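Local atomic coordinates of putative peptidase (Bacteroides fragilis, PDB entry 5DYN), a protein that probably acts, as the clostripain-family cysteine protease of which this chain is the N-terminal piece, to cleave and activate the Bacteroides fragilis toxin. Residues S27-A32 against D58-P63; E38-M43 against V76-I81; V46-G51 against L68-K73; P85-N88 against N93-K96. One frame throughout, in Å; residues are numbered along the deposited sequence.

Contact 1 (S27-A32 against D58-P63). With NA (sodium ion), chain D; NA (sodium ion), chain C.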
loop_
_atom_site.group_PDB
_atom_site.type_symbol
_atom_site.label_atom_id
_atom_site.label_comp_id
_atom_site.label_asym_id
_atom_site.label_seq_id
_atom_site.Cartn_x
_atom_site.Cartn_y
_atom_site.Cartn_z
ATOM N N SER A 27 -3.182 16.703 -5.263
ATOM C CA SER A 27 -1.921 17.425 -5.145
ATOM C C SER A 27 -0.769 16.709 -5.851
ATOM O O SER A 27 0.291 17.295 -6.060
ATOM C CB SER A 27 -1.571 17.638 -3.672
ATOM O OG SER A 27 -1.158 16.424 -3.072
ATOM N N LEU A 28 -0.975 15.449 -6.218
ATOM C CA LEU A 28 0.081 14.656 -6.840
ATOM C C LEU A 28 0.051 14.744 -8.360
ATOM O O LEU A 28 0.898 14.157 -9.037
ATOM C CB LEU A 28 -0.032 13.195 -6.414
ATOM C CG LEU A 28 0.052 12.947 -4.913
ATOM C CD1 LEU A 28 -0.290 11.504 -4.608
ATOM C CD2 LEU A 28 1.435 13.304 -4.394
ATOM N N ALA A 29 -0.930 15.470 -8.892
ATOM C CA ALA A 29 -1.073 15.631 -10.338
ATOM C C ALA A 29 0.217 16.081 -11.042
ATOM O O ALA A 29 0.558 15.527 -12.084
ATOM C CB ALA A 29 -2.204 16.601 -10.650
ATOM N N PRO A 30 0.941 17.077 -10.488
ATOM C CA PRO A 30 2.175 17.476 -11.180
ATOM C C PRO A 30 3.242 16.382 -11.220
ATOM O O PRO A 30 4.169 16.469 -12.022
ATOM C CB PRO A 30 2.669 18.666 -10.351
ATOM C CG PRO A 30 1.466 19.168 -9.644
ATOM C CD PRO A 30 0.666 17.956 -9.337
ATOM N N LEU A 31 3.108 15.373 -10.366
ATOM C CA LEU A 31 4.098 14.304 -10.272
ATOM C C LEU A 31 3.747 13.094 -11.139
ATOM O O LEU A 31 4.575 12.207 -11.339
ATOM C CB LEU A 31 4.251 13.862 -8.816
ATOM C CG LEU A 31 4.857 14.882 -7.853
ATOM C CD1 LEU A 31 4.545 14.505 -6.415
ATOM C CD2 LEU A 31 6.361 14.977 -8.065
ATOM N N ALA A 32 2.520 13.064 -11.646
ATOM C CA ALA A 32 2.023 11.918 -12.405
ATOM C C ALA A 32 2.781 11.722 -13.713
ATOM O O ALA A 32 3.057 10.594 -14.122
ATOM C CB ALA A 32 0.537 12.080 -12.682
ATOM N N ASP A 58 -5.954 9.562 -14.257
ATOM C CA ASP A 58 -6.971 10.588 -14.082
ATOM C C ASP A 58 -6.368 11.783 -13.351
ATOM O O ASP A 58 -6.436 11.869 -12.123
ATOM C CB ASP A 58 -8.171 10.032 -13.314
ATOM C CG ASP A 58 -9.331 11.007 -13.264
ATOM O OD1 ASP A 58 -9.339 11.959 -14.071
ATOM O OD2 ASP A 58 -10.236 10.820 -12.420
ATOM N N ASP A 59 -5.768 12.695 -14.110
ATOM C CA ASP A 59 -5.116 13.863 -13.524
ATOM C C ASP A 59 -6.033 15.083 -13.563
ATOM O O ASP A 59 -7.178 15.012 -13.126
ATOM C CB ASP A 59 -3.793 14.157 -14.240
ATOM C CG ASP A 59 -3.877 13.952 -15.738
ATOM O OD1 ASP A 59 -4.993 14.013 -16.293
ATOM O OD2 ASP A 59 -2.822 13.725 -16.360
ATOM N N TYR A 60 -5.535 16.202 -14.079
ATOM C CA TYR A 60 -6.353 17.410 -14.157
ATOM C C TYR A 60 -7.068 17.514 -15.498
ATOM O O TYR A 60 -7.667 18.540 -15.812
ATOM C CB TYR A 60 -5.505 18.659 -13.915
ATOM C CG TYR A 60 -5.085 18.835 -12.475
ATOM C CD1 TYR A 60 -5.674 18.084 -11.464
ATOM C CD2 TYR A 60 -4.106 19.756 -12.124
ATOM C CE1 TYR A 60 -5.298 18.240 -10.147
ATOM C CE2 TYR A 60 -3.718 19.919 -10.805
ATOM C CZ TYR A 60 -4.320 19.157 -9.822
ATOM O OH TYR A 60 -3.941 19.310 -8.510
ATOM N N SER A 61 -7.000 16.448 -16.285
ATOM C CA SER A 61 -7.768 16.360 -17.522
ATOM C C SER A 61 -8.505 15.024 -17.573
ATOM O O SER A 61 -8.373 14.206 -16.662
ATOM C CB SER A 61 -6.861 16.534 -18.744
ATOM O OG SER A 61 -5.730 15.686 -18.677
ATOM N N ALA A 62 -9.279 14.815 -18.634
ATOM C CA ALA A 62 -10.148 13.643 -18.754
ATOM C C ALA A 62 -9.402 12.327 -18.550
ATOM O O ALA A 62 -8.286 12.159 -19.040
ATOM C CB ALA A 62 -10.838 13.645 -20.111
ATOM N N PRO A 63 -10.023 11.391 -17.812
ATOM C CA PRO A 63 -9.439 10.070 -17.564
ATOM C C PRO A 63 -9.164 9.325 -18.862
ATOM O O PRO A 63 -9.832 9.574 -19.864
ATOM C CB PRO A 63 -10.517 9.354 -16.741
ATOM C CG PRO A 63 -11.315 10.446 -16.126
ATOM C CD PRO A 63 -11.318 11.557 -17.132
HETATM NA NA NA D . -9.386 14.401 -14.013
HETATM NA NA NA C . -11.908 12.625 -11.482
#
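Ala29 sets its methyl squarely over the ring of Tyr60, and this CH-pi contact is nearly all that passes between the start of helix 29-43 and the loop 58-63. Ala29 CB lies 3.5 Å from the ring centroid and only 15° off its normal, with Tyr60 CZ the nearest ring atom. The phenol is brought there by its first torsion: CG stands anti to the carbonyl carbon (chi1 -73°), which swings the ring toward the helix.

Hydrogen bonding is local to the loop. Asp59 OD1 accepts from Ser61 N at 3.2 Å, an Asx turn, and from Ser61 OG at 3.0 Å; both donors come from the same face of the carboxylate, well out of its plane. Asp59 OD2 has a salt bridge with Arg64.

Two sodium ions lie beside the loop. One is bound by Asp58 OD1 (2.4 Å), Asp59 O (2.5 Å) and Ser61 O (2.8 Å), with Gln25 and Glu86 completing the site; the second takes Asp58 OD2 at 2.6 Å, together with Gln25, Gln87 and Asp5 of the other chain. The loop following strand 51-58 is therefore probably held in shape by sodium and by its own Asx turn, while the helix start adds one apolar face contact at the surface.

Contact 2 (E38-M43 against V76-I81); sequences EMKEGM and VVEETI. With NA (sodium ion), chain E.
Lys40 of helix 29-43 reaches Glu78 on the edge strand 76-83 and forms the salt bridge of this contact, NZ to OE2 at 2.6 Å. The ammonium meets OE2 on its anti side, 18° out of the carboxylate plane. Both side chains run extended beyond CG and cross at an angle, bringing NZ to OE2. Glu37, one residue outside the helical segment, gives Lys40 NZ a second, long and weak ion pair.

Below the charges, Val76 packs against the helix. Its CG1 sits 3.6 Å from Lys40 CB, and its CG2 lies 3.3 Å from Lys40 O and 4.1 Å from Met43 CB. Within the helix, Gly42 N donates to Glu38 O at 2.9 Å and Met43 N to Met39 O.

Glu38 turns elsewhere: its OE1 binds a sodium at 2.5 Å, with OE2 a longer ligand and a water beside them. Asp35 shares that ion, as do carbonyls of Pro61 and Ala63 of the other chain, while Tyr65 N of that chain donates to Glu38 OE1. The axes of helix 38-43 and strand 76-81 run at 125° to each other, the helix lying over one face of the mixed sheet. One acid thus serves the subunit interface through a metal, whereas Lys40 and Glu78 probably offset each other's charge beside the Val76 packing.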
loop_
_atom_site.group_PDB
_atom_site.type_symbol
_atom_site.label_atom_id
_atom_site.label_comp_id
_atom_site.label_asym_id
_atom_site.label_seq_id
_atom_site.Cartn_x
_atom_site.Cartn_y
_atom_site.Cartn_z
ATOM N N GLU A 38 8.720 7.562 -16.666
ATOM C CA GLU A 38 9.598 6.544 -16.102
ATOM C C GLU A 38 9.119 5.142 -16.476
ATOM O O GLU A 38 9.921 4.222 -16.637
ATOM C CB GLU A 38 9.676 6.681 -14.584
ATOM C CG GLU A 38 10.414 7.914 -14.102
ATOM C CD GLU A 38 10.351 8.069 -12.595
ATOM O OE1 GLU A 38 9.934 7.108 -11.913
ATOM O OE2 GLU A 38 10.705 9.155 -12.092
ATOM N N MET A 39 7.808 4.987 -16.612
ATOM C CA MET A 39 7.235 3.706 -17.002
ATOM C C MET A 39 7.608 3.356 -18.439
ATOM O O MET A 39 7.975 2.217 -18.728
ATOM C CB MET A 39 5.715 3.725 -16.832
ATOM C CG MET A 39 5.276 3.807 -15.383
ATOM S SD MET A 39 3.507 4.045 -15.136
ATOM C CE MET A 39 3.491 4.309 -13.362
ATOM N N LYS A 40 7.510 4.335 -19.334
ATOM C CA LYS A 40 7.915 4.145 -20.724
ATOM C C LYS A 40 9.374 3.723 -20.802
ATOM O O LYS A 40 9.723 2.769 -21.494
ATOM C CB LYS A 40 7.708 5.426 -21.533
ATOM C CG LYS A 40 6.265 5.851 -21.686
ATOM C CD LYS A 40 6.179 7.160 -22.445
ATOM C CE LYS A 40 4.786 7.743 -22.370
ATOM N NZ LYS A 40 4.707 9.063 -23.051
ATOM N N GLU A 41 10.219 4.449 -20.078
ATOM C CA GLU A 41 11.642 4.155 -20.007
ATOM C C GLU A 41 11.897 2.743 -19.486
ATOM O O GLU A 41 12.733 2.016 -20.022
ATOM C CB GLU A 41 12.340 5.185 -19.120
ATOM C CG GLU A 41 13.765 4.842 -18.745
ATOM C CD GLU A 41 14.475 6.007 -18.085
ATOM O OE1 GLU A 41 13.830 7.064 -17.904
ATOM O OE2 GLU A 41 15.669 5.865 -17.742
ATOM N N GLY A 42 11.169 2.355 -18.442
ATOM C CA GLY A 42 11.310 1.026 -17.874
ATOM C C GLY A 42 10.741 -0.035 -18.795
ATOM O O GLY A 42 11.194 -1.179 -18.808
ATOM N N MET A 43 9.743 0.356 -19.576
ATOM C CA MET A 43 9.090 -0.553 -20.509
ATOM C C MET A 43 10.032 -0.952 -21.644
ATOM O O MET A 43 9.804 -1.949 -22.334
ATOM C CB MET A 43 7.817 0.100 -21.057
ATOM C CG MET A 43 6.949 -0.793 -21.920
ATOM S SD MET A 43 6.777 -2.476 -21.299
ATOM C CE MET A 43 6.070 -2.193 -19.695
ATOM N N VAL A 76 8.939 2.872 -27.401
ATOM C CA VAL A 76 7.774 2.788 -26.527
ATOM C C VAL A 76 6.738 3.840 -26.912
ATOM O O VAL A 76 7.057 5.023 -27.023
ATOM C CB VAL A 76 8.162 2.964 -25.045
ATOM C CG1 VAL A 76 6.919 3.067 -24.174
ATOM C CG2 VAL A 76 9.041 1.808 -24.590
ATOM N N VAL A 77 5.501 3.403 -27.126
ATOM C CA VAL A 77 4.434 4.306 -27.548
ATOM C C VAL A 77 3.154 4.104 -26.740
ATOM O O VAL A 77 2.845 2.992 -26.308
ATOM C CB VAL A 77 4.110 4.134 -29.050
ATOM C CG1 VAL A 77 5.282 4.591 -29.909
ATOM C CG2 VAL A 77 3.745 2.686 -29.361
ATOM N N GLU A 78 2.414 5.190 -26.540
ATOM C CA GLU A 78 1.133 5.130 -25.848
ATOM C C GLU A 78 0.033 4.646 -26.783
ATOM O O GLU A 78 -0.125 5.165 -27.885
ATOM C CB GLU A 78 0.756 6.500 -25.281
ATOM C CG GLU A 78 1.749 7.087 -24.300
ATOM C CD GLU A 78 1.313 8.451 -23.808
ATOM O OE1 GLU A 78 0.159 8.839 -24.091
ATOM O OE2 GLU A 78 2.117 9.139 -23.147
ATOM N N GLU A 79 -0.733 3.658 -26.336
ATOM C CA GLU A 79 -1.854 3.150 -27.114
ATOM C C GLU A 79 -3.163 3.355 -26.364
ATOM O O GLU A 79 -3.367 2.780 -25.297
ATOM C CB GLU A 79 -1.659 1.668 -27.437
ATOM C CG GLU A 79 -0.329 1.345 -28.097
ATOM C CD GLU A 79 -0.077 -0.147 -28.203
ATOM O OE1 GLU A 79 -1.000 -0.928 -27.888
ATOM O OE2 GLU A 79 1.044 -0.536 -28.598
ATOM N N THR A 80 -4.048 4.172 -26.924
ATOM C CA THR A 80 -5.330 4.450 -26.286
ATOM C C THR A 80 -6.263 3.244 -26.339
ATOM O O THR A 80 -6.619 2.769 -27.418
ATOM C CB THR A 80 -6.030 5.654 -26.933
ATOM O OG1 THR A 80 -5.226 6.826 -26.753
ATOM C CG2 THR A 80 -7.392 5.883 -26.300
ATOM N N ILE A 81 -6.647 2.754 -25.164
ATOM C CA ILE A 81 -7.581 1.637 -25.059
ATOM C C ILE A 81 -9.009 2.148 -24.894
ATOM O O ILE A 81 -9.941 1.633 -25.517
ATOM C CB ILE A 81 -7.231 0.714 -23.878
ATOM C CG1 ILE A 81 -5.767 0.281 -23.955
ATOM C CG2 ILE A 81 -8.167 -0.491 -23.842
ATOM C CD1 ILE A 81 -5.391 -0.356 -25.269
HETATM NA NA NA E . 8.990 8.189 -9.880
HETATM O O HOH W 1 10.223 10.425 -9.876
#

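Contact 3 (V46-G51 against L68-K73); sequences VDATSG and LGKDKK
Lys70 leaves the end of strand 64-70 and lies along the loop that leads from helix 29-43 into strand 51-58. Its CB points at that loop and comes within 4.2 Å of Ala48 CB. CG follows, anti to the carbonyl carbon (chi1 -61°), and it is here that the methyl of Ala48 packs closely, 3.7 Å from CG. CD keeps the same distance from Ala48 CB, because the chain stays extended and passes alongside the methyl instead of turning over it. By CE the alanine is falling behind and the backbone takes over, with Val46 O 3.3 Å away.

This is the end of the sheet where helix 29-43 hands over to strand 51-58: the loop holding residues 46-50 joins the two, and strand 64-70 runs antiparallel beside the latter, within the mixed sheet of a clostripain-type alpha/beta fold. Lys70 thus spans from a strand to the connection that feeds its neighbour.

At the tip, NZ donates to Val46 O at 2.8 Å. The bond is not directed at a lone pair; the C=O...N angle is 141° and the nitrogen stands 38° above the carbonyl plane. Arg44 O accepts from the same ammonium, so two backbone carbonyls, of Arg44 and Val46, are gripped by one lysine. The loop has bonds of its own: Ser50 OG donates to Asp47 OD2 at 3.0 Å from above the carboxylate plane, and Gly51 N donates to Asp47 O. From the carbonyl of Ala48 a further bond runs to Arg67, one strand residue before Leu68.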
loop_
_atom_site.group_PDB
_atom_site.type_symbol
_atom_site.label_atom_id
_atom_site.label_comp_id
_atom_site.label_asym_id
_atom_site.label_seq_id
_atom_site.Cartn_x
_atom_site.Cartn_y
_atom_site.Cartn_z
ATOM N N VAL A 46 11.616 -4.302 -21.342
ATOM C CA VAL A 46 10.542 -5.260 -21.096
ATOM C C VAL A 46 10.004 -5.817 -22.414
ATOM O O VAL A 46 9.744 -5.068 -23.356
ATOM C CB VAL A 46 9.378 -4.623 -20.302
ATOM C CG1 VAL A 46 8.203 -5.589 -20.193
ATOM C CG2 VAL A 46 9.843 -4.187 -18.925
ATOM N N ASP A 47 9.846 -7.136 -22.474
ATOM C CA ASP A 47 9.325 -7.807 -23.662
ATOM C C ASP A 47 7.855 -7.453 -23.892
ATOM O O ASP A 47 6.961 -8.051 -23.291
ATOM C CB ASP A 47 9.499 -9.321 -23.523
ATOM C CG ASP A 47 9.172 -10.064 -24.797
ATOM O OD1 ASP A 47 9.299 -9.462 -25.884
ATOM O OD2 ASP A 47 8.797 -11.254 -24.712
ATOM N N ALA A 48 7.612 -6.489 -24.776
ATOM C CA ALA A 48 6.278 -5.916 -24.950
ATOM C C ALA A 48 5.327 -6.792 -25.763
ATOM O O ALA A 48 4.219 -6.364 -26.089
ATOM C CB ALA A 48 6.384 -4.541 -25.595
ATOM N N THR A 49 5.748 -8.008 -26.093
ATOM C CA THR A 49 4.873 -8.913 -26.825
ATOM C C THR A 49 4.055 -9.768 -25.861
ATOM O O THR A 49 2.915 -10.129 -26.155
ATOM C CB THR A 49 5.660 -9.826 -27.794
ATOM O OG1 THR A 49 4.748 -10.679 -28.495
ATOM C CG2 THR A 49 6.662 -10.686 -27.048
ATOM N N SER A 50 4.635 -10.072 -24.702
ATOM C CA SER A 50 3.972 -10.903 -23.704
ATOM C C SER A 50 3.577 -10.090 -22.470
ATOM O O SER A 50 2.619 -10.426 -21.773
ATOM C CB SER A 50 4.875 -12.069 -23.302
ATOM O OG SER A 50 6.228 -11.656 -23.214
ATOM N N GLY A 51 4.318 -9.017 -22.208
ATOM C CA GLY A 51 4.019 -8.146 -21.085
ATOM C C GLY A 51 3.118 -6.988 -21.475
ATOM O O GLY A 51 3.404 -6.262 -22.429
ATOM N N LEU A 68 1.223 0.910 -22.707
ATOM C CA LEU A 68 2.577 1.312 -23.070
ATOM C C LEU A 68 3.271 0.217 -23.869
ATOM O O LEU A 68 4.154 -0.471 -23.361
ATOM C CB LEU A 68 3.391 1.654 -21.822
ATOM C CG LEU A 68 2.846 2.789 -20.952
ATOM C CD1 LEU A 68 3.827 3.138 -19.843
ATOM C CD2 LEU A 68 2.522 4.014 -21.794
ATOM N N GLY A 69 2.859 0.058 -25.121
ATOM C CA GLY A 69 3.464 -0.925 -25.998
ATOM C C GLY A 69 4.627 -0.335 -26.767
ATOM O O GLY A 69 4.974 0.831 -26.587
ATOM N N LYS A 70 5.236 -1.146 -27.624
ATOM C CA LYS A 70 6.330 -0.682 -28.469
ATOM C C LYS A 70 5.905 -0.678 -29.927
ATOM O O LYS A 70 5.187 -1.575 -30.364
ATOM C CB LYS A 70 7.565 -1.565 -28.294
ATOM C CG LYS A 70 8.139 -1.585 -26.892
ATOM C CD LYS A 70 9.269 -2.595 -26.809
ATOM C CE LYS A 70 9.973 -2.552 -25.470
ATOM N NZ LYS A 70 11.044 -3.583 -25.402
ATOM N N ASP A 71 6.346 0.323 -30.685
ATOM C CA ASP A 71 6.081 0.320 -32.117
ATOM C C ASP A 71 6.967 -0.728 -32.786
ATOM O O ASP A 71 7.795 -1.359 -32.133
ATOM C CB ASP A 71 6.283 1.714 -32.736
ATOM C CG ASP A 71 7.692 2.268 -32.551
ATOM O OD1 ASP A 71 8.637 1.504 -32.268
ATOM O OD2 ASP A 71 7.857 3.495 -32.715
ATOM N N LYS A 72 6.798 -0.911 -34.088
ATOM C CA LYS A 72 7.492 -1.980 -34.796
ATOM C C LYS A 72 8.994 -1.679 -34.906
ATOM O O LYS A 72 9.772 -2.509 -35.380
ATOM C CB LYS A 72 6.892 -2.199 -36.194
ATOM C CG LYS A 72 5.550 -1.497 -36.494
ATOM C CD LYS A 72 4.410 -1.826 -35.522
ATOM C CE LYS A 72 3.130 -1.100 -35.922
ATOM N NZ LYS A 72 3.310 0.390 -35.826
ATOM N N LYS A 73 9.392 -0.488 -34.460
ATOM C CA LYS A 73 10.802 -0.095 -34.404
ATOM C C LYS A 73 11.383 -0.278 -33.000
ATOM O O LYS A 73 12.590 -0.140 -32.791
ATOM C CB LYS A 73 10.972 1.362 -34.847
#

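Contact 4 (P85-N88 against N93-K96). With NA (sodium ion), chain D; NA (sodium ion), chain C.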
loop_
_atom_site.group_PDB
_atom_site.type_symbol
_atom_site.label_atom_id
_atom_site.label_comp_id
_atom_site.label_asym_id
_atom_site.label_seq_id
_atom_site.Cartn_x
_atom_site.Cartn_y
_atom_site.Cartn_z
ATOM N N PRO A 85 -15.286 10.016 -19.866
ATOM C CA PRO A 85 -15.751 11.327 -19.408
ATOM C C PRO A 85 -15.193 11.601 -18.024
ATOM O O PRO A 85 -14.704 10.670 -17.384
ATOM C CB PRO A 85 -17.270 11.168 -19.369
ATOM C CG PRO A 85 -17.474 9.703 -19.143
ATOM C CD PRO A 85 -16.382 9.035 -19.930
ATOM N N GLU A 86 -15.254 12.845 -17.565
ATOM C CA GLU A 86 -14.765 13.145 -16.230
ATOM C C GLU A 86 -15.588 12.382 -15.204
ATOM O O GLU A 86 -16.809 12.283 -15.320
ATOM C CB GLU A 86 -14.799 14.647 -15.947
ATOM C CG GLU A 86 -13.480 15.367 -16.229
ATOM C CD GLU A 86 -12.370 15.034 -15.230
ATOM O OE1 GLU A 86 -12.498 14.058 -14.455
ATOM O OE2 GLU A 86 -11.356 15.767 -15.217
ATOM N N GLN A 87 -14.909 11.831 -14.207
ATOM C CA GLN A 87 -15.545 10.912 -13.278
ATOM C C GLN A 87 -14.731 10.768 -12.007
ATOM O O GLN A 87 -13.542 11.069 -11.985
ATOM C CB GLN A 87 -15.727 9.544 -13.939
ATOM C CG GLN A 87 -14.417 8.909 -14.373
ATOM C CD GLN A 87 -14.615 7.710 -15.271
ATOM O OE1 GLN A 87 -15.740 7.375 -15.638
ATOM N NE2 GLN A 87 -13.520 7.056 -15.634
ATOM N N ASN A 88 -15.382 10.305 -10.947
ATOM C CA ASN A 88 -14.693 9.989 -9.708
ATOM C C ASN A 88 -13.987 8.644 -9.827
ATOM O O ASN A 88 -14.627 7.595 -9.778
ATOM C CB ASN A 88 -15.681 9.981 -8.539
ATOM C CG ASN A 88 -15.055 9.500 -7.246
ATOM O OD1 ASN A 88 -13.842 9.579 -7.057
ATOM N ND2 ASN A 88 -15.890 9.009 -6.338
ATOM N N ASN A 93 -17.398 1.391 -8.722
ATOM C CA ASN A 93 -17.930 0.950 -10.002
ATOM C C ASN A 93 -17.135 1.510 -11.177
ATOM O O ASN A 93 -17.021 0.865 -12.219
ATOM C CB ASN A 93 -19.405 1.327 -10.118
ATOM C CG ASN A 93 -20.279 0.507 -9.190
ATOM O OD1 ASN A 93 -19.949 -0.634 -8.861
ATOM N ND2 ASN A 93 -21.396 1.081 -8.761
ATOM N N VAL A 94 -16.576 2.704 -11.001
ATOM C CA VAL A 94 -15.679 3.266 -12.003
ATOM C C VAL A 94 -14.410 2.422 -12.092
ATOM O O VAL A 94 -13.948 2.090 -13.187
ATOM C CB VAL A 94 -15.302 4.725 -11.687
ATOM C CG1 VAL A 94 -14.238 5.221 -12.659
ATOM C CG2 VAL A 94 -16.537 5.612 -11.736
ATOM N N MET A 95 -13.856 2.073 -10.935
ATOM C CA MET A 95 -12.667 1.229 -10.885
ATOM C C MET A 95 -12.960 -0.151 -11.470
ATOM O O MET A 95 -12.133 -0.712 -12.187
ATOM C CB MET A 95 -12.153 1.100 -9.448
ATOM C CG MET A 95 -10.996 0.129 -9.297
ATOM S SD MET A 95 -10.214 0.177 -7.672
ATOM C CE MET A 95 -9.155 1.608 -7.852
ATOM N N LYS A 96 -14.140 -0.684 -11.162
ATOM C CA LYS A 96 -14.585 -1.965 -11.705
ATOM C C LYS A 96 -14.569 -1.965 -13.227
ATOM O O LYS A 96 -14.039 -2.887 -13.848
ATOM C CB LYS A 96 -15.993 -2.303 -11.215
ATOM C CG LYS A 96 -16.055 -3.016 -9.883
ATOM C CD LYS A 96 -17.496 -3.342 -9.537
ATOM C CE LYS A 96 -17.623 -3.928 -8.144
ATOM N NZ LYS A 96 -19.048 -4.202 -7.798
HETATM NA NA NA D . -9.386 14.401 -14.013
HETATM NA NA NA C . -11.908 12.625 -11.482
#
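The sodium-binding loop between strand 76-83 and helix 92-105 folds back on the first turn of that helix, and Val94 is where the two meet. Its CG1 lies against the side-chain amide of Gln87, 3.6 Å from both CD and NE2, while CG2 rests 3.4 Å from Asn88 O. The valine thus spreads its two methyls between a side chain and the next residue's backbone. Gln87 holds CG between its own backbone N and carbonyl carbon (chi1 60°), which sends the extended side chain across Val94 toward the sheet, where NE2 is hydrogen-bonded to Tyr56 OH.

Both metal ligands of the loop come from neighbouring residues. Gln87 O binds one sodium at 2.3 Å, and Glu86 OE2 binds the other at 2.7 Å. Glu86 OE1 in turn accepts from Gln87 N at 3.3 Å through its anti lone pair, tying the two ligand residues together.

Asn88 OD1 accepts from Ala90 N, and Asp91 OD2 from Val94 N, on the way into the helix. Val94 and Met95 both touch Tyr21 of strand 16-23, so the first turn of helix 92-105 packs on the sheet beside the metal loop, and Pro63 from the loop 58-63 packs on Gln87.

Contacts 1 and 4 are surface contacts on loops and meet at two shared sodium ions: Asp58 and Ser61 on one side, Glu86 and Gln87 on the other. Each touches a helix start lightly, by a methyl over an aromatic ring in contact 1 and by valine methyls against an amide and a carbonyl oxygen in contact 4. Contacts 2 and 3 are partly buried and lie together at another part of the sheet, their centres about 9 Å apart, with neighbouring strands 64-70 and 76-83 joined by Val77 N and Gly69 O; there a lysine in each makes the polar bond, to a carboxylate in contact 2 and to backbone carbonyl in contact 3. Helix 29-43 serves both contacts 1 and 2.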